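Local atomic coordinates of FMN reductase (NADPH) (Bacillus subtilis, PDB entry 3N2S), a protein that catalyses the NADPH-dependent reduction of flavin mononucleotide, and also of nitroaromatic compounds, quinones and azo dyes, as an FMN-containing homodimer. Residues R58-L63 with F76-A81; P68-N73 with C133-I138; L116-M121 with P157-A162. All blocks are in the same frame, centred on the assembly; numbering follows the deposited sequence.

Interaction 1. Residues R58-L63 with F76-A81; sequences RELSVL and FFVFCA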
loop_
_atom_site.group_PDB
_atom_site.type_symbol
_atom_site.label_atom_id
_atom_site.label_comp_id
_atom_site.label_asym_id
_atom_site.label_seq_id
_atom_site.Cartn_x
_atom_site.Cartn_y
_atom_site.Cartn_z
ATOM N N ARG A 58 10.567 -1.650 -23.029
ATOM C CA ARG A 58 9.963 -0.884 -24.125
ATOM C C ARG A 58 8.479 -1.172 -24.226
ATOM O O ARG A 58 7.684 -0.236 -24.266
ATOM C CB ARG A 58 10.664 -1.170 -25.476
ATOM C CG ARG A 58 10.224 -0.180 -26.563
ATOM C CD ARG A 58 10.309 -0.770 -27.961
ATOM N NE ARG A 58 9.574 -2.035 -28.109
ATOM C CZ ARG A 58 8.279 -2.130 -28.394
ATOM N NH1 ARG A 58 7.706 -3.319 -28.509
ATOM N NH2 ARG A 58 7.545 -1.037 -28.553
ATOM N N GLU A 59 8.093 -2.458 -24.266
ATOM C CA GLU A 59 6.682 -2.837 -24.364
ATOM C C GLU A 59 5.888 -2.249 -23.211
ATOM O O GLU A 59 4.813 -1.699 -23.428
ATOM C CB GLU A 59 6.505 -4.370 -24.356
ATOM C CG GLU A 59 7.003 -5.095 -25.588
ATOM C CD GLU A 59 6.952 -6.596 -25.394
ATOM O OE1 GLU A 59 7.832 -7.146 -24.685
ATOM O OE2 GLU A 59 5.986 -7.210 -25.896
ATOM N N LEU A 60 6.401 -2.377 -21.980
ATOM C CA LEU A 60 5.725 -1.856 -20.787
ATOM C C LEU A 60 5.584 -0.344 -20.854
ATOM O O LEU A 60 4.532 0.180 -20.490
ATOM C CB LEU A 60 6.470 -2.287 -19.502
ATOM C CG LEU A 60 6.486 -3.812 -19.213
ATOM C CD1 LEU A 60 7.438 -4.147 -18.096
ATOM C CD2 LEU A 60 5.065 -4.379 -18.964
ATOM N N SER A 61 6.611 0.359 -21.360
ATOM C CA SER A 61 6.550 1.812 -21.525
ATOM C C SER A 61 5.364 2.169 -22.445
ATOM O O SER A 61 4.580 3.057 -22.115
ATOM C CB SER A 61 7.856 2.330 -22.139
ATOM O OG SER A 61 7.691 3.684 -22.521
ATOM N N VAL A 62 5.240 1.459 -23.590
ATOM C CA VAL A 62 4.161 1.683 -24.570
ATOM C C VAL A 62 2.808 1.409 -23.932
ATOM O O VAL A 62 1.912 2.270 -23.991
ATOM C CB VAL A 62 4.360 0.866 -25.876
ATOM C CG1 VAL A 62 3.143 0.989 -26.795
ATOM C CG2 VAL A 62 5.616 1.324 -26.595
ATOM N N LEU A 63 2.664 0.229 -23.293
ATOM C CA LEU A 63 1.417 -0.162 -22.620
ATOM C C LEU A 63 1.044 0.842 -21.541
ATOM O O LEU A 63 -0.137 1.123 -21.370
ATOM C CB LEU A 63 1.506 -1.604 -22.053
ATOM C CG LEU A 63 1.731 -2.724 -23.089
ATOM C CD1 LEU A 63 2.134 -4.049 -22.414
ATOM C CD2 LEU A 63 0.529 -2.883 -24.011
ATOM N N PHE A 76 13.669 -1.378 -13.656
ATOM C CA PHE A 76 12.216 -1.241 -13.612
ATOM C C PHE A 76 11.612 -2.424 -12.857
ATOM O O PHE A 76 11.763 -3.569 -13.288
ATOM C CB PHE A 76 11.600 -1.078 -15.011
ATOM C CG PHE A 76 10.128 -0.727 -15.004
ATOM C CD1 PHE A 76 9.684 0.479 -14.463
ATOM C CD2 PHE A 76 9.181 -1.597 -15.549
ATOM C CE1 PHE A 76 8.317 0.787 -14.448
ATOM C CE2 PHE A 76 7.829 -1.278 -15.543
ATOM C CZ PHE A 76 7.409 -0.086 -15.006
ATOM N N PHE A 77 10.976 -2.146 -11.717
ATOM C CA PHE A 77 10.346 -3.168 -10.886
ATOM C C PHE A 77 8.844 -3.196 -11.134
ATOM O O PHE A 77 8.225 -2.143 -11.229
ATOM C CB PHE A 77 10.602 -2.900 -9.391
ATOM C CG PHE A 77 12.052 -2.898 -8.950
ATOM C CD1 PHE A 77 12.642 -4.052 -8.436
ATOM C CD2 PHE A 77 12.802 -1.722 -8.967
ATOM C CE1 PHE A 77 13.961 -4.033 -7.963
ATOM C CE2 PHE A 77 14.137 -1.715 -8.529
ATOM C CZ PHE A 77 14.701 -2.869 -8.021
ATOM N N VAL A 78 8.250 -4.397 -11.212
ATOM C CA VAL A 78 6.793 -4.503 -11.343
ATOM C C VAL A 78 6.275 -5.194 -10.087
ATOM O O VAL A 78 6.652 -6.343 -9.814
ATOM C CB VAL A 78 6.270 -5.159 -12.659
ATOM C CG1 VAL A 78 4.735 -5.252 -12.648
ATOM C CG2 VAL A 78 6.752 -4.379 -13.883
ATOM N N PHE A 79 5.412 -4.489 -9.325
ATOM C CA PHE A 79 4.826 -5.041 -8.106
ATOM C C PHE A 79 3.545 -5.742 -8.445
ATOM O O PHE A 79 2.676 -5.152 -9.093
ATOM C CB PHE A 79 4.607 -3.953 -7.021
ATOM C CG PHE A 79 5.898 -3.615 -6.321
ATOM C CD1 PHE A 79 6.200 -4.166 -5.080
ATOM C CD2 PHE A 79 6.845 -2.790 -6.930
ATOM C CE1 PHE A 79 7.420 -3.891 -4.452
ATOM C CE2 PHE A 79 8.054 -2.495 -6.292
ATOM C CZ PHE A 79 8.336 -3.055 -5.058
ATOM N N CYS A 80 3.420 -6.996 -7.990
ATOM C CA CYS A 80 2.220 -7.810 -8.249
ATOM C C CYS A 80 1.575 -8.265 -6.981
ATOM O O CYS A 80 2.285 -8.693 -6.074
ATOM C CB CYS A 80 2.558 -9.039 -9.094
ATOM S SG CYS A 80 3.456 -8.697 -10.617
ATOM N N ALA A 81 0.221 -8.339 -6.982
ATOM C CA ALA A 81 -0.532 -9.028 -5.940
ATOM C C ALA A 81 -0.264 -10.492 -6.300
ATOM O O ALA A 81 -0.282 -10.841 -7.491
ATOM C CB ALA A 81 -2.022 -8.701 -6.053
#
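L60 meets F76 obliquely, its CD1 methyl arriving at the edge of the phenyl ring and close to the ring plane. The methyl reaches F76 CE2 at 3.9 Å and is nearly as close to the neighbouring CD2, so one bond of the ring edge receives it. The ring lies where it does because F76 holds CG anti to its backbone N (chi1 -171°), which carries the phenyl group out from the strand to the helix. The same methyl turns a second, looser contact toward V78, two residues along on the same side of the strand, where L60 CD1 and V78 CG2 are 4.3 Å apart. Helix 54-63 thus packs on one face of the antiparallel sheet of this nitroreductase α/β fold, while F77 and F79 of strand 75-82 project to the other face and meet helix 104-127. The meeting is narrow: a single leucine represents the helical segment, and the nearest CA atoms, those of L60 and F76, are 9.7 Å apart. Around the pair the layer is filled in by V51 of the adjacent strand, which touches L60, by V70, which touches F76, and by L149 and I138, both against V78.

Interaction 2. Residues P68-N73 with C133-I138; sequences PYVEKN and CYIGGI. With FMN (flavin mononucleotide), chain E.
I135 bridges the contact, with CG1 and CG2 against V70, CD1 against Y69, and CG2 also near the flavin. Its CB stands loosely near the flavin carbonyl O4, and the CG2 branch comes closer, I135 CG2 to FMN O4 being 3.8 Å. CG2 and CG1 together straddle V70 CG2, with I135 CG1 to V70 CG2 also 3.8 Å. The chain then bends (chi2 -68°), bringing CD1 to the edge of the tyrosine ring near its plane, 3.6 Å from Y69 CE1. C133 SG approaches that ring too, but obliquely, in a sulfur-aromatic contact with its centroid 5.2 Å away.

Beyond the ring, Y69 OH donates a hydrogen bond of 2.8 Å to FMN O2. A phenylalanine in its place has no hydroxyl, and O2 would probably be left without this donor, the pyrimidine end of the flavin being held less firmly. The loop carrying Y69 is tied back by N73 ND2, which donates to Y69 O at 2.8 Å and more weakly to V70 O.

Past I135 the backbone turns along the isoalloxazine. G136 N gives a nearly straight bond (172°) to N5, 2.8 Å from G136 N, and G137 N donates to O4. A beta carbon on G136 would clash with FMN C6, so the missing side chain permits this close approach. Y134 puts a ring face to the C8M methyl, and R15 and K173 of the same chain and T39 of the second subunit add hydrogen bonds to the cofactor. The donors at O2 and O4 would probably draw electron density to the pyrimidine end, while the G136 N-H uses the N5 acceptor of the oxidised flavin and would probably make N5, the usual hydride acceptor, more electrophilic.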
loop_
_atom_site.group_PDB
_atom_site.type_symbol
_atom_site.label_atom_id
_atom_site.label_comp_id
_atom_site.label_asym_id
_atom_site.label_seq_id
_atom_site.Cartn_x
_atom_site.Cartn_y
_atom_site.Cartn_z
ATOM N N PRO A 68 8.657 7.359 -21.104
ATOM C CA PRO A 68 10.068 7.007 -21.387
ATOM C C PRO A 68 10.943 6.615 -20.204
ATOM O O PRO A 68 11.926 5.887 -20.369
ATOM C CB PRO A 68 10.613 8.254 -22.108
ATOM C CG PRO A 68 9.702 9.362 -21.682
ATOM C CD PRO A 68 8.349 8.726 -21.559
ATOM N N TYR A 69 10.589 7.095 -19.016
ATOM C CA TYR A 69 11.267 6.815 -17.759
ATOM C C TYR A 69 11.007 5.371 -17.263
ATOM O O TYR A 69 11.583 4.957 -16.266
ATOM C CB TYR A 69 10.949 7.888 -16.708
ATOM C CG TYR A 69 9.525 8.418 -16.766
ATOM C CD1 TYR A 69 8.545 7.941 -15.894
ATOM C CD2 TYR A 69 9.167 9.423 -17.667
ATOM C CE1 TYR A 69 7.240 8.435 -15.931
ATOM C CE2 TYR A 69 7.860 9.913 -17.728
ATOM C CZ TYR A 69 6.901 9.415 -16.852
ATOM O OH TYR A 69 5.630 9.922 -16.891
ATOM N N VAL A 70 10.222 4.591 -18.020
ATOM C CA VAL A 70 9.977 3.161 -17.771
ATOM C C VAL A 70 11.143 2.422 -18.476
ATOM O O VAL A 70 11.647 1.429 -17.946
ATOM C CB VAL A 70 8.586 2.721 -18.325
ATOM C CG1 VAL A 70 8.470 1.194 -18.437
ATOM C CG2 VAL A 70 7.452 3.282 -17.459
ATOM N N GLU A 71 11.564 2.911 -19.676
ATOM C CA GLU A 71 12.689 2.304 -20.419
ATOM C C GLU A 71 14.000 2.826 -19.899
ATOM O O GLU A 71 14.934 2.047 -19.727
ATOM C CB GLU A 71 12.665 2.667 -21.917
ATOM C CG GLU A 71 11.646 1.963 -22.766
ATOM C CD GLU A 71 11.891 2.160 -24.254
ATOM O OE1 GLU A 71 11.113 2.908 -24.883
ATOM O OE2 GLU A 71 12.849 1.560 -24.794
ATOM N N LYS A 72 14.108 4.166 -19.761
ATOM C CA LYS A 72 15.353 4.830 -19.340
ATOM C C LYS A 72 15.356 5.062 -17.853
ATOM O O LYS A 72 14.842 6.079 -17.372
ATOM C CB LYS A 72 15.565 6.160 -20.100
ATOM C CG LYS A 72 16.982 6.723 -19.951
ATOM C CD LYS A 72 17.129 8.107 -20.600
ATOM C CE LYS A 72 18.573 8.485 -20.837
ATOM N NZ LYS A 72 19.324 8.669 -19.570
ATOM N N ASN A 73 15.984 4.125 -17.124
ATOM C CA ASN A 73 16.125 4.164 -15.658
ATOM C C ASN A 73 17.237 3.185 -15.235
ATOM O O ASN A 73 17.826 2.529 -16.089
ATOM C CB ASN A 73 14.756 3.833 -14.975
ATOM C CG ASN A 73 14.156 2.517 -15.405
ATOM O OD1 ASN A 73 14.854 1.506 -15.516
ATOM N ND2 ASN A 73 12.860 2.508 -15.709
ATOM N N CYS A 133 9.722 6.657 -9.421
ATOM C CA CYS A 133 8.430 7.034 -9.972
ATOM C C CYS A 133 7.580 5.788 -10.095
ATOM O O CYS A 133 7.985 4.821 -10.747
ATOM C CB CYS A 133 8.514 7.799 -11.296
ATOM S SG CYS A 133 6.950 8.594 -11.767
ATOM N N TYR A 134 6.418 5.796 -9.416
ATOM C CA TYR A 134 5.448 4.696 -9.519
ATOM C C TYR A 134 4.813 4.784 -10.894
ATOM O O TYR A 134 4.664 5.883 -11.419
ATOM C CB TYR A 134 4.348 4.853 -8.476
ATOM C CG TYR A 134 4.720 4.374 -7.098
ATOM C CD1 TYR A 134 4.298 3.131 -6.635
ATOM C CD2 TYR A 134 5.471 5.175 -6.237
ATOM C CE1 TYR A 134 4.630 2.685 -5.360
ATOM C CE2 TYR A 134 5.791 4.750 -4.952
ATOM C CZ TYR A 134 5.378 3.497 -4.523
ATOM O OH TYR A 134 5.660 3.085 -3.260
ATOM N N ILE A 135 4.466 3.630 -11.500
ATOM C CA ILE A 135 3.883 3.564 -12.847
ATOM C C ILE A 135 2.607 2.712 -12.832
ATOM O O ILE A 135 2.651 1.504 -13.065
ATOM C CB ILE A 135 4.893 3.060 -13.928
ATOM C CG1 ILE A 135 6.284 3.832 -13.875
ATOM C CG2 ILE A 135 4.238 3.064 -15.365
ATOM C CD1 ILE A 135 6.252 5.358 -14.287
ATOM N N GLY A 136 1.498 3.368 -12.553
ATOM C CA GLY A 136 0.172 2.750 -12.559
ATOM C C GLY A 136 -0.352 2.601 -13.976
ATOM O O GLY A 136 -1.317 1.874 -14.199
ATOM N N GLY A 137 0.283 3.300 -14.923
ATOM C CA GLY A 137 -0.040 3.276 -16.344
ATOM C C GLY A 137 -0.083 1.887 -16.947
ATOM O O GLY A 137 -0.827 1.658 -17.905
ATOM N N ILE A 138 0.672 0.925 -16.373
ATOM C CA ILE A 138 0.641 -0.484 -16.823
ATOM C C ILE A 138 -0.792 -1.084 -16.712
ATOM O O ILE A 138 -1.124 -2.019 -17.446
ATOM C CB ILE A 138 1.702 -1.395 -16.131
ATOM C CG1 ILE A 138 1.437 -1.554 -14.616
ATOM C CG2 ILE A 138 3.133 -0.929 -16.438
ATOM C CD1 ILE A 138 2.146 -2.745 -13.971
HETATM N N1 FMN E . 3.462 9.089 -12.435
HETATM C C2 FMN E . 3.669 8.924 -13.769
HETATM O O2 FMN E . 4.362 9.737 -14.410
HETATM N N3 FMN E . 3.124 7.869 -14.430
HETATM C C4 FMN E . 2.365 6.861 -13.888
HETATM O O4 FMN E . 1.906 5.918 -14.545
HETATM C C4A FMN E . 2.129 6.975 -12.431
HETATM N N5 FMN E . 1.471 6.037 -11.797
HETATM C C5A FMN E . 1.416 6.123 -10.389
HETATM C C6 FMN E . 0.807 5.046 -9.693
HETATM C C7 FMN E . 0.810 5.008 -8.306
HETATM C C7M FMN E . 0.244 3.786 -7.598
HETATM C C8 FMN E . 1.332 6.133 -7.556
HETATM C C8M FMN E . 1.293 6.165 -6.068
HETATM C C9 FMN E . 1.924 7.237 -8.238
HETATM C C9A FMN E . 1.962 7.269 -9.651
HETATM N N10 FMN E . 2.621 8.283 -10.395
HETATM C C10 FMN E . 2.777 8.192 -11.743
HETATM C "C1'" FMN E . 3.216 9.433 -9.678
HETATM C "C2'" FMN E . 2.103 10.400 -9.249
HETATM O "O2'" FMN E . 1.720 11.083 -10.368
HETATM C "C3'" FMN E . 2.724 11.377 -8.255
HETATM O "O3'" FMN E . 3.130 10.596 -7.091
HETATM C "C4'" FMN E . 1.733 12.563 -7.867
HETATM O "O4'" FMN E . 1.688 13.462 -8.993
HETATM C "C5'" FMN E . 2.342 13.375 -6.691
HETATM O "O5'" FMN E . 3.631 13.881 -7.147
HETATM P P FMN E . 4.988 13.637 -6.303
HETATM O O1P FMN E . 4.851 14.268 -4.940
HETATM O O2P FMN E . 5.982 14.245 -7.267
HETATM O O3P FMN E . 5.159 12.108 -6.318
#

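Interaction 3. Residues L116-M121 with P157-A162; sequences LAAQNM and PLFGLA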
loop_
_atom_site.group_PDB
_atom_site.type_symbol
_atom_site.label_atom_id
_atom_site.label_comp_id
_atom_site.label_asym_id
_atom_site.label_seq_id
_atom_site.Cartn_x
_atom_site.Cartn_y
_atom_site.Cartn_z
ATOM N N LEU A 116 2.721 -1.799 0.661
ATOM C CA LEU A 116 3.641 -1.535 1.793
ATOM C C LEU A 116 5.070 -1.890 1.395
ATOM O O LEU A 116 5.993 -1.129 1.696
ATOM C CB LEU A 116 3.247 -2.315 3.070
ATOM C CG LEU A 116 1.828 -2.156 3.621
ATOM C CD1 LEU A 116 1.650 -2.973 4.903
ATOM C CD2 LEU A 116 1.442 -0.719 3.843
ATOM N N ALA A 117 5.242 -3.026 0.681
ATOM C CA ALA A 117 6.571 -3.442 0.201
ATOM C C ALA A 117 7.149 -2.381 -0.776
ATOM O O ALA A 117 8.332 -2.024 -0.671
ATOM C CB ALA A 117 6.464 -4.799 -0.495
ATOM N N ALA A 118 6.319 -1.882 -1.722
ATOM C CA ALA A 118 6.759 -0.882 -2.697
ATOM C C ALA A 118 7.197 0.407 -2.041
ATOM O O ALA A 118 8.178 1.012 -2.484
ATOM C CB ALA A 118 5.665 -0.608 -3.723
ATOM N N GLN A 119 6.446 0.855 -1.023
ATOM C CA GLN A 119 6.804 2.097 -0.340
ATOM C C GLN A 119 8.089 1.973 0.482
ATOM O O GLN A 119 8.856 2.934 0.540
ATOM C CB GLN A 119 5.625 2.725 0.416
ATOM C CG GLN A 119 5.910 4.159 0.902
ATOM C CD GLN A 119 6.399 5.175 -0.125
ATOM O OE1 GLN A 119 7.165 6.095 0.203
ATOM N NE2 GLN A 119 6.017 5.053 -1.381
ATOM N N ASN A 120 8.351 0.782 1.047
ATOM C CA ASN A 120 9.624 0.507 1.728
ATOM C C ASN A 120 10.761 0.595 0.705
ATOM O O ASN A 120 11.799 1.209 0.984
ATOM C CB ASN A 120 9.616 -0.881 2.357
ATOM C CG ASN A 120 9.467 -0.868 3.859
ATOM O OD1 ASN A 120 9.555 -1.898 4.519
ATOM N ND2 ASN A 120 9.230 0.289 4.424
HETATM N N MSE A 121 10.559 -0.005 -0.490
HETATM C CA MSE A 121 11.561 0.078 -1.563
HETATM C C MSE A 121 11.805 1.540 -1.961
HETATM O O MSE A 121 12.955 1.938 -2.161
HETATM C CB MSE A 121 11.143 -0.747 -2.812
HETATM C CG MSE A 121 12.212 -0.683 -3.915
HETATM SE SE MSE A 121 11.877 -1.735 -5.487
HETATM C CE MSE A 121 12.171 -3.570 -4.738
ATOM N N PRO A 157 -0.408 -7.847 -11.840
ATOM C CA PRO A 157 0.500 -6.673 -11.826
ATOM C C PRO A 157 -0.320 -5.433 -11.414
ATOM O O PRO A 157 -1.454 -5.274 -11.841
ATOM C CB PRO A 157 1.000 -6.586 -13.276
ATOM C CG PRO A 157 0.716 -7.979 -13.881
ATOM C CD PRO A 157 -0.581 -8.375 -13.214
ATOM N N LEU A 158 0.213 -4.632 -10.486
ATOM C CA LEU A 158 -0.500 -3.474 -9.940
ATOM C C LEU A 158 0.082 -2.173 -10.455
ATOM O O LEU A 158 -0.662 -1.262 -10.818
ATOM C CB LEU A 158 -0.426 -3.488 -8.387
ATOM C CG LEU A 158 -0.838 -4.791 -7.684
ATOM C CD1 LEU A 158 -0.670 -4.662 -6.181
ATOM C CD2 LEU A 158 -2.302 -5.150 -8.014
ATOM N N PHE A 159 1.415 -2.061 -10.415
ATOM C CA PHE A 159 2.136 -0.856 -10.861
ATOM C C PHE A 159 3.601 -1.202 -10.995
ATOM O O PHE A 159 4.076 -2.152 -10.365
ATOM C CB PHE A 159 1.987 0.316 -9.852
ATOM C CG PHE A 159 2.246 -0.087 -8.412
ATOM C CD1 PHE A 159 3.541 -0.131 -7.908
ATOM C CD2 PHE A 159 1.192 -0.436 -7.565
ATOM C CE1 PHE A 159 3.776 -0.548 -6.606
ATOM C CE2 PHE A 159 1.433 -0.848 -6.250
ATOM C CZ PHE A 159 2.722 -0.905 -5.780
ATOM N N GLY A 160 4.293 -0.414 -11.801
ATOM C CA GLY A 160 5.735 -0.492 -11.908
ATOM C C GLY A 160 6.343 0.531 -10.962
ATOM O O GLY A 160 5.638 1.405 -10.408
ATOM N N LEU A 161 7.647 0.420 -10.749
ATOM C CA LEU A 161 8.424 1.372 -9.971
ATOM C C LEU A 161 9.731 1.565 -10.711
ATOM O O LEU A 161 10.528 0.631 -10.792
ATOM C CB LEU A 161 8.671 0.901 -8.515
ATOM C CG LEU A 161 9.294 1.956 -7.583
ATOM C CD1 LEU A 161 8.278 3.114 -7.294
ATOM C CD2 LEU A 161 9.792 1.311 -6.272
ATOM N N ALA A 162 9.895 2.739 -11.336
ATOM C CA ALA A 162 11.101 3.121 -12.049
ATOM C C ALA A 162 12.053 3.664 -10.988
ATOM O O ALA A 162 11.647 4.459 -10.147
ATOM C CB ALA A 162 10.789 4.193 -13.087
#
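A118 presses its methyl group into the edge of the F159 ring. A118 CB lies in the ring plane, 3.4 Å from F159 CE1, and CZ is hardly farther, so the packing here is tight. The phenyl group reaches the helix from a position between its own backbone N and carbonyl carbon (chi1 48°). One turn along the helix, selenomethionine 121 (M121) slides past L161 in the opposite direction. Its selenium is 3.8 Å from L161 CD2, and its CG is about as close to the same methyl. L161 CD2 also approaches the helix backbone, 4.1 Å from A118 O, so this one methyl touches both helical residues. The M121 chain is extended as far as selenium and bends only at its last torsion.

Helix 104-127 runs almost exactly along strand 155-164 here, the two short segments being inclined by 9° with their axes 10.5 Å apart. This is a long helix of the nitroreductase fold laid on its antiparallel sheet. Within the strand, L158 and F159 both face F79 of the neighbouring strand 75-82, making a classic beta bulge at the point where the F159 ring leaves the sheet.

The next shell holds these groups from several directions. F79 touches both A118 and M121, F77 supports M121 from the same strand, and L30, V31 and A34 of helix 24-35 also touch the selenomethionine. F159 in turn meets the ring of Y134, with the planes at about 55°, and its side chain approaches a bound FMN to about 4 Å. Farther out lies the dimer interface: L116 packs on Y134 of the second subunit, N120 on I123 of that subunit, and L116 also touches the other FMN of the dimer.

How the interactions relate
The three contacts share one antiparallel sheet, whose strands run in the order 46-51, 75-82, 155-164, 131-135. Interaction 1 sets helix 54-63 on strand 75-82, interaction 3 sets helix 104-127 on strand 155-164, and interaction 2 joins the loop between helix 54-63 and strand 75-82 to the outer strand 131-135. Along the chain, both segments of interaction 1 precede those of interaction 3, whereas interaction 2 interleaves with both. Centres of interactions 1 and 2 lie about 7 Å apart, linked by F76 against V70 and I135; interaction 3 is 11 to 12 Å from either, joined through strand-to-strand backbone pairing. Helix packing on the sheet is thereby continuous with the flavin-binding backbone.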